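Local coordinates for CEL44C (Paenibacillus polymyxa, PDB 2YIH), which hydrolyses xyloglucan and related beta-1,4-glucans as an endo-acting glycoside hydrolase of family 44, here as the family 44 part of a longer multidomain protein, at residues L407-N410 against S416-G419; G36-A41 against Y400-Y405. The protein carries 8 engineered substitutions. All coordinates share one frame; numbering follows the deposited sequence.

How the contacts relate
Followed from the N terminus, the chain first lays strand 9-22 into the beta-sandwich sheet and then enters the barrel with strand 29-30. The loop 36-41 comes next, before barrel strand 42-45. The rest of the barrel follows, and helix 399-409 comes after its last strand, 387-390. Contact 2 closes that long circuit by bringing 400-405 against 36-41. Contact 1 then closes a short turn, 407-410 with 416-419, which links the helix to strand 421-427 of the sandwich. The two contacts follow in series, neither enclosing the other, and share helix 399-409. Arg-409 and Asn-410 also hydrogen-bond to the backbone of loop 36-41, tying the helix end to the barrel loop.

Contact 1: L407-N410 against S416-G419; sequences LYRN and STFG. With SO4 (sulfate ion), chain E.
Tyr-408 and Phe-418 meet in a T-shaped (edge-to-face) pair. The tyrosine brings its CD2-CE2 edge over one face of the phenylalanine, with CE2 above the ring centre. The centroids are 4.9 Å apart and the planes stand at 64°. The closest side-chain atoms are Tyr-408 CD2 and Phe-418 CG, 3.7 Å apart. Phe-418 holds CG anti to its backbone N (chi1 -153°), which turns its ring face to the Tyr-408 edge.

The backbones join at the same place. Phe-418 N donates to Tyr-408 O over 2.7 Å, with an N-H...O angle of 164°. Thr-417 CA sits 3.3 Å from Tyr-408 O in a CA-H...O contact.

One residue on, Thr-417 CG2 lies over one face of the Arg-409 guanidinium, toward its rim. The arginine chain bends at chi2 and chi3, which folds its head back over this methyl. Two nearly straight bonds of 2.7 Å, Arg-409 NH1 to sulfate O2 and Arg-409 NH2 to sulfate O3, grip an ion probably taken from the crystallisation liquor. A water bridges Arg-409 NH1 and Phe-418 O. Thr-417 OG1 donates to Phe-418 O over 2.8 Å.

Farther out, Tyr-408 OH bonds to Thr-374 O, and Arg-409 NE to Asn-39 O. His-436 of strand 433-439 and Val-450 of strand 446-453 touch both rings. The helix end is thus packed against the sandwich.

An alanine in place of Arg-409 would probably leave Asn-39 O without this donor, deprive the bridging water of the N-H it accepts and lose the paired grip on the sulfate.

Neighbouring pairs thus do different work. Tyr-408 and Phe-418 are buried, the tyrosine hydroxyl satisfied by Thr-374 O. Arg-409 and Thr-417 form a partly exposed, probably charged end suited to an anion.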
ATOM      1  N   LEU A 407     -15.901  -6.232   2.799  1.00  8.43           N
ATOM      2  CA  LEU A 407     -17.001  -5.848   1.907  1.00  8.71           C
ATOM      3  C   LEU A 407     -16.630  -6.054   0.425  1.00  8.92           C
ATOM      4  O   LEU A 407     -17.497  -6.457  -0.403  1.00  8.84           O
ATOM      5  CB  LEU A 407     -17.498  -4.419   2.186  1.00  8.66           C
ATOM      6  CG  LEU A 407     -18.830  -4.071   1.503  1.00  8.76           C
ATOM      7  CD1 LEU A 407     -19.973  -4.781   2.194  1.00  8.69           C
ATOM      8  CD2 LEU A 407     -19.050  -2.549   1.569  1.00  8.75           C
ATOM      9  N   TYR A 408     -15.353  -5.816   0.096  1.00  8.64           N
ATOM     10  CA  TYR A 408     -14.846  -6.065  -1.265  1.00  8.70           C
ATOM     11  C   TYR A 408     -14.449  -7.518  -1.538  1.00  8.72           C
ATOM     12  O   TYR A 408     -14.518  -7.964  -2.698  1.00  9.60           O
ATOM     13  CB  TYR A 408     -13.618  -5.164  -1.555  1.00  8.55           C
ATOM     14  CG  TYR A 408     -14.005  -3.768  -1.997  1.00  8.74           C
ATOM     15  CD1 TYR A 408     -14.417  -2.813  -1.075  1.00  8.64           C
ATOM     16  CD2 TYR A 408     -14.076  -3.445  -3.350  1.00  9.18           C
ATOM     17  CE1 TYR A 408     -14.812  -1.564  -1.466  1.00  8.68           C
ATOM     18  CE2 TYR A 408     -14.449  -2.150  -3.763  1.00  8.95           C
ATOM     19  CZ  TYR A 408     -14.850  -1.239  -2.827  1.00  8.96           C
ATOM     20  OH  TYR A 408     -15.227   0.049  -3.189  1.00  8.85           O
ATOM     21  N   ARG A 409     -13.963  -8.238  -0.505  1.00  8.48           N
ATOM     22  CA  ARG A 409     -13.207  -9.459  -0.765  1.00  8.46           C
ATOM     23  C   ARG A 409     -13.717 -10.695  -0.032  1.00  8.44           C
ATOM     24  O   ARG A 409     -13.285 -11.799  -0.317  1.00  8.26           O
ATOM     25  CB  ARG A 409     -11.714  -9.245  -0.480  1.00  9.18           C
ATOM     26  CG  ARG A 409     -11.080  -8.182  -1.364  1.00  9.35           C
ATOM     27  CD  ARG A 409     -10.730  -8.740  -2.754  1.00  9.19           C
ATOM     28  NE  ARG A 409      -9.718  -9.791  -2.628  1.00 10.05           N
ATOM     29  CZ  ARG A 409      -9.255 -10.519  -3.636  1.00 10.49           C
ATOM     30  NH1 ARG A 409      -9.689 -10.274  -4.886  1.00 11.01           N
ATOM     31  NH2 ARG A 409      -8.343 -11.475  -3.399  1.00 10.83           N
ATOM     32  N   ASN A 410     -14.682 -10.521   0.881  1.00  8.30           N
ATOM     33  CA  ASN A 410     -15.254 -11.679   1.559  1.00  9.17           C
ATOM     34  C   ASN A 410     -16.588 -11.270   2.149  1.00  9.35           C
ATOM     35  O   ASN A 410     -16.755 -11.238   3.376  1.00 10.09           O
ATOM     36  CB  ASN A 410     -14.321 -12.199   2.676  1.00  9.37           C
ATOM     37  CG  ASN A 410     -14.905 -13.381   3.413  1.00 10.32           C
ATOM     38  OD1 ASN A 410     -15.841 -14.042   2.932  1.00 10.97           O
ATOM     39  ND2 ASN A 410     -14.386 -13.631   4.626  1.00 11.23           N
ATOM     40  N   SER A 416     -16.325 -14.597  -1.473  1.00 11.22           N
ATOM     41  CA  SER A 416     -16.814 -13.936  -2.690  1.00 10.67           C
ATOM     42  C   SER A 416     -16.314 -12.499  -2.764  1.00 10.51           C
ATOM     43  O   SER A 416     -16.187 -11.812  -1.741  1.00 10.52           O
ATOM     44  CB  SER A 416     -18.343 -13.997  -2.800  1.00 11.09           C
ATOM     45  OG  SER A 416     -18.725 -15.353  -2.860  1.00 12.16           O
ATOM     46  N   THR A 417     -16.062 -12.026  -3.985  1.00  9.93           N
ATOM     47  CA  THR A 417     -15.384 -10.742  -4.148  1.00  9.49           C
ATOM     48  C   THR A 417     -16.094  -9.831  -5.137  1.00  9.50           C
ATOM     49  O   THR A 417     -16.873 -10.282  -5.996  1.00 10.63           O
ATOM     50  CB  THR A 417     -13.910 -10.916  -4.631  1.00  9.92           C
ATOM     51  OG1 THR A 417     -13.880 -11.320  -6.023  1.00 10.29           O
ATOM     52  CG2 THR A 417     -13.148 -11.941  -3.791  1.00  9.46           C
ATOM     53  N   PHE A 418     -15.779  -8.541  -5.035  1.00  9.50           N
ATOM     54  CA  PHE A 418     -15.901  -7.575  -6.138  1.00  9.38           C
ATOM     55  C   PHE A 418     -15.317  -8.115  -7.439  1.00  9.84           C
ATOM     56  O   PHE A 418     -14.392  -8.950  -7.448  1.00 10.65           O
ATOM     57  CB  PHE A 418     -15.140  -6.288  -5.728  1.00  9.25           C
ATOM     58  CG  PHE A 418     -15.651  -5.019  -6.363  1.00  9.34           C
ATOM     59  CD1 PHE A 418     -16.953  -4.573  -6.132  1.00  9.59           C
ATOM     60  CD2 PHE A 418     -14.757  -4.173  -7.016  1.00  9.44           C
ATOM     61  CE1 PHE A 418     -17.389  -3.349  -6.676  1.00  9.67           C
ATOM     62  CE2 PHE A 418     -15.168  -2.972  -7.553  1.00  9.42           C
ATOM     63  CZ  PHE A 418     -16.478  -2.525  -7.347  1.00  9.81           C
ATOM     64  N   GLY A 419     -15.808  -7.602  -8.559  1.00  9.88           N
ATOM     65  CA  GLY A 419     -15.321  -8.104  -9.846  1.00 10.22           C
ATOM     66  C   GLY A 419     -13.917  -7.637 -10.167  1.00 10.48           C
ATOM     67  O   GLY A 419     -13.434  -6.636  -9.574  1.00 10.60           O
TER
HETATM   68  S   SO4 E1522      -7.829 -12.711  -6.919  0.80 32.66           S
HETATM   69  O1  SO4 E1522      -8.510 -13.965  -7.245  0.80 34.61           O
HETATM   70  O2  SO4 E1522      -8.790 -11.627  -7.068  0.80 28.52           O
HETATM   71  O3  SO4 E1522      -7.292 -12.804  -5.554  0.80 31.92           O
HETATM   72  O4  SO4 E1522      -6.703 -12.570  -7.844  0.80 32.07           O
HETATM   73  O   HOH W   1     -11.761  -8.558  -6.068  1.00 15.70           O

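Contact 2: G36-A41 against Y400-Y405; sequences GDENMA and YVSAAY
Met-40 and Tyr-405 cross at about a right angle, with the methionine methyl over the tyrosine face. Met-40 CE lies 3.5 Å from the ring centroid of Tyr-405 and 10° off the ring normal. This is a CH-pi contact. Met-40 SD is over the same face, 4.2 Å from the Tyr-405 centroid, which makes the pair a Met-aromatic contact. The Met-40 chain bends at chi2 (-73°), and this turns the sulfur and methyl over the ring.

Glu-38 crosses Tyr-405 differently. Glu-38 CG packs on Tyr-405 CB at 3.9 Å, and its carboxylate plane is 88° from the ring plane. In one of two Ser-402 conformers, Ser-402 OG donates to Glu-38 OE2 over 2.9 Å from the anti side. Glu-38 OE1 takes Gly-36 N on its syn side over 2.8 Å. Both donors are tilted from the carboxylate plane, the serine more so. Ala-35 N also bonds to OE2. The loop N-H groups thus hold the carboxylate, and the helix adds its bond in that serine conformer.

Met-373 of helix 367-382 and Tyr-390 of strand 387-390 also touch Tyr-405. The arrangement belongs to the closure of a (beta/alpha)8 TIM barrel, where the segment between the first two strands packs on the helix that follows the eighth.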
ATOM      1  N   GLY A  36      -7.668 -11.832   9.346  1.00 13.08           N
ATOM      2  CA  GLY A  36      -7.289 -13.065   8.664  1.00 13.71           C
ATOM      3  C   GLY A  36      -8.349 -13.569   7.716  1.00 14.01           C
ATOM      4  O   GLY A  36      -8.127 -14.546   6.996  1.00 15.48           O
ATOM      5  N   ASP A  37      -9.514 -12.929   7.711  1.00 12.76           N
ATOM      6  CA  ASP A  37     -10.564 -13.321   6.791  1.00 12.63           C
ATOM      7  C   ASP A  37     -10.893 -12.214   5.791  1.00 11.24           C
ATOM      8  O   ASP A  37     -11.992 -12.150   5.215  1.00 11.82           O
ATOM      9  CB  ASP A  37     -11.805 -13.827   7.525  1.00 13.49           C
ATOM     10  CG  ASP A  37     -12.411 -12.801   8.464  1.00 14.59           C
ATOM     11  OD1 ASP A  37     -11.849 -11.713   8.714  1.00 14.35           O
ATOM     12  OD2 ASP A  37     -13.531 -13.078   8.932  1.00 17.22           O
ATOM     13  N   GLU A  38      -9.903 -11.365   5.516  1.00 10.25           N
ATOM     14  CA  GLU A  38     -10.131 -10.274   4.572  1.00  9.28           C
ATOM     15  C   GLU A  38      -9.892 -10.737   3.137  1.00  8.91           C
ATOM     16  O   GLU A  38     -10.133  -9.968   2.210  1.00  8.66           O
ATOM     17  CB  GLU A  38      -9.159  -9.122   4.883  1.00  9.27           C
ATOM     18  CG  GLU A  38      -9.435  -8.324   6.196  1.00  9.02           C
ATOM     19  CD  GLU A  38      -8.885  -8.988   7.424  1.00  9.13           C
ATOM     20  OE1 GLU A  38      -8.055  -9.925   7.314  1.00  9.66           O
ATOM     21  OE2 GLU A  38      -9.310  -8.589   8.504  1.00  9.14           O
ATOM     22  N   ASN A  39      -9.310 -11.928   2.963  1.00  9.13           N
ATOM     23  CA  ASN A  39      -8.992 -12.457   1.610  1.00  9.09           C
ATOM     24  C   ASN A  39      -8.132 -11.469   0.793  1.00  8.99           C
ATOM     25  O   ASN A  39      -8.495 -11.031  -0.307  1.00  8.95           O
ATOM     26  CB  ASN A  39     -10.299 -12.798   0.880  1.00  9.77           C
ATOM     27  CG  ASN A  39     -10.062 -13.506  -0.457  1.00 10.38           C
ATOM     28  OD1 ASN A  39      -9.065 -14.228  -0.622  1.00 11.04           O
ATOM     29  ND2 ASN A  39     -10.958 -13.277  -1.419  1.00 10.74           N
ATOM     30  N   MET A  40      -7.056 -11.010   1.430  1.00  8.96           N
ATOM     31  CA  MET A  40      -6.066 -10.141   0.798  1.00  8.72           C
ATOM     32  C   MET A  40      -5.441 -10.856  -0.405  1.00  8.40           C
ATOM     33  O   MET A  40      -5.352 -12.074  -0.412  1.00  8.28           O
ATOM     34  CB  MET A  40      -4.947  -9.829   1.816  1.00  8.98           C
ATOM     35  CG  MET A  40      -5.448  -8.987   2.996  1.00  9.21           C
ATOM     36  SD  MET A  40      -5.762  -7.264   2.526  1.00  9.88           S
ATOM     37  CE  MET A  40      -6.374  -6.673   4.113  1.00  9.24           C
ATOM     38  N   ALA A  41      -4.938 -10.078  -1.361  1.00  7.86           N
ATOM     39  CA  ALA A  41      -4.172 -10.608  -2.501  1.00  7.66           C
ATOM     40  C   ALA A  41      -2.696 -10.225  -2.457  1.00  7.82           C
ATOM     41  O   ALA A  41      -1.887 -10.718  -3.258  1.00  8.18           O
ATOM     42  CB  ALA A  41      -4.837 -10.150  -3.900  1.00  7.78           C
ATOM     43  N   TYR A 400     -13.213  -1.622  11.629  1.00  8.27           N
ATOM     44  CA  TYR A 400     -13.886  -1.012  10.467  1.00  8.12           C
ATOM     45  C   TYR A 400     -13.008  -0.986   9.215  1.00  8.48           C
ATOM     46  O   TYR A 400     -13.527  -1.001   8.078  1.00  8.28           O
ATOM     47  CB  TYR A 400     -14.486   0.349  10.822  1.00  8.18           C
ATOM     48  CG  TYR A 400     -15.878   0.248  11.432  1.00  8.12           C
ATOM     49  CD1 TYR A 400     -16.976  -0.100  10.650  1.00  8.15           C
ATOM     50  CD2 TYR A 400     -16.066   0.420  12.818  1.00  7.97           C
ATOM     51  CE1 TYR A 400     -18.260  -0.183  11.189  1.00  8.25           C
ATOM     52  CE2 TYR A 400     -17.343   0.346  13.373  1.00  8.13           C
ATOM     53  CZ  TYR A 400     -18.414  -0.009  12.575  1.00  8.45           C
ATOM     54  OH  TYR A 400     -19.683  -0.095  13.121  1.00  8.95           O
ATOM     55  N   VAL A 401     -11.679  -1.040   9.390  1.00  8.50           N
ATOM     56  CA  VAL A 401     -10.808  -1.265   8.219  1.00  8.57           C
ATOM     57  C   VAL A 401     -11.007  -2.678   7.690  1.00  8.49           C
ATOM     58  O   VAL A 401     -11.155  -2.890   6.483  1.00  8.55           O
ATOM     59  CB  VAL A 401      -9.323  -0.973   8.556  1.00  8.94           C
ATOM     60  CG1 VAL A 401      -8.417  -1.348   7.340  1.00  8.82           C
ATOM     61  CG2 VAL A 401      -9.180   0.508   8.876  1.00  8.61           C
ATOM     62  N   SER A 402     -11.019  -3.656   8.588  1.00  8.34           N
ATOM     63  CA  SER A 402     -11.236  -5.033   8.175  0.50  8.89           C
ATOM     64  C   SER A 402     -12.598  -5.148   7.503  1.00  9.08           C
ATOM     65  O   SER A 402     -12.728  -5.867   6.523  1.00 10.27           O
ATOM     66  CB  SER A 402     -11.121  -5.990   9.367  0.50  8.76           C
ATOM     67  OG  SER A 402      -9.785  -6.029   9.871  0.50  8.81           O
ATOM     68  N   ALA A 403     -13.604  -4.444   8.024  1.00  9.06           N
ATOM     69  CA  ALA A 403     -14.941  -4.457   7.383  1.00  8.65           C
ATOM     70  C   ALA A 403     -14.905  -4.006   5.920  1.00  8.33           C
ATOM     71  O   ALA A 403     -15.467  -4.655   5.055  1.00  8.62           O
ATOM     72  CB  ALA A 403     -15.962  -3.565   8.163  1.00  8.66           C
ATOM     73  N   ALA A 404     -14.157  -2.945   5.654  1.00  8.13           N
ATOM     74  CA  ALA A 404     -14.042  -2.415   4.280  1.00  7.95           C
ATOM     75  C   ALA A 404     -13.422  -3.457   3.363  1.00  7.84           C
ATOM     76  O   ALA A 404     -13.937  -3.683   2.251  1.00  7.62           O
ATOM     77  CB  ALA A 404     -13.223  -1.107   4.261  1.00  7.91           C
ATOM     78  N   TYR A 405     -12.328  -4.094   3.799  1.00  7.80           N
ATOM     79  CA  TYR A 405     -11.740  -5.153   2.959  1.00  7.83           C
ATOM     80  C   TYR A 405     -12.730  -6.289   2.734  1.00  8.01           C
ATOM     81  O   TYR A 405     -12.842  -6.798   1.627  1.00  7.48           O
ATOM     82  CB  TYR A 405     -10.418  -5.722   3.526  1.00  7.82           C
ATOM     83  CG  TYR A 405      -9.251  -4.780   3.305  1.00  7.96           C
ATOM     84  CD1 TYR A 405      -8.580  -4.737   2.066  1.00  8.17           C
ATOM     85  CD2 TYR A 405      -8.844  -3.918   4.321  1.00  7.90           C
ATOM     86  CE1 TYR A 405      -7.525  -3.824   1.847  1.00  7.89           C
ATOM     87  CE2 TYR A 405      -7.781  -3.026   4.125  1.00  7.81           C
ATOM     88  CZ  TYR A 405      -7.136  -2.983   2.876  1.00  8.19           C
ATOM     89  OH  TYR A 405      -6.148  -2.064   2.629  1.00  7.76           O
TER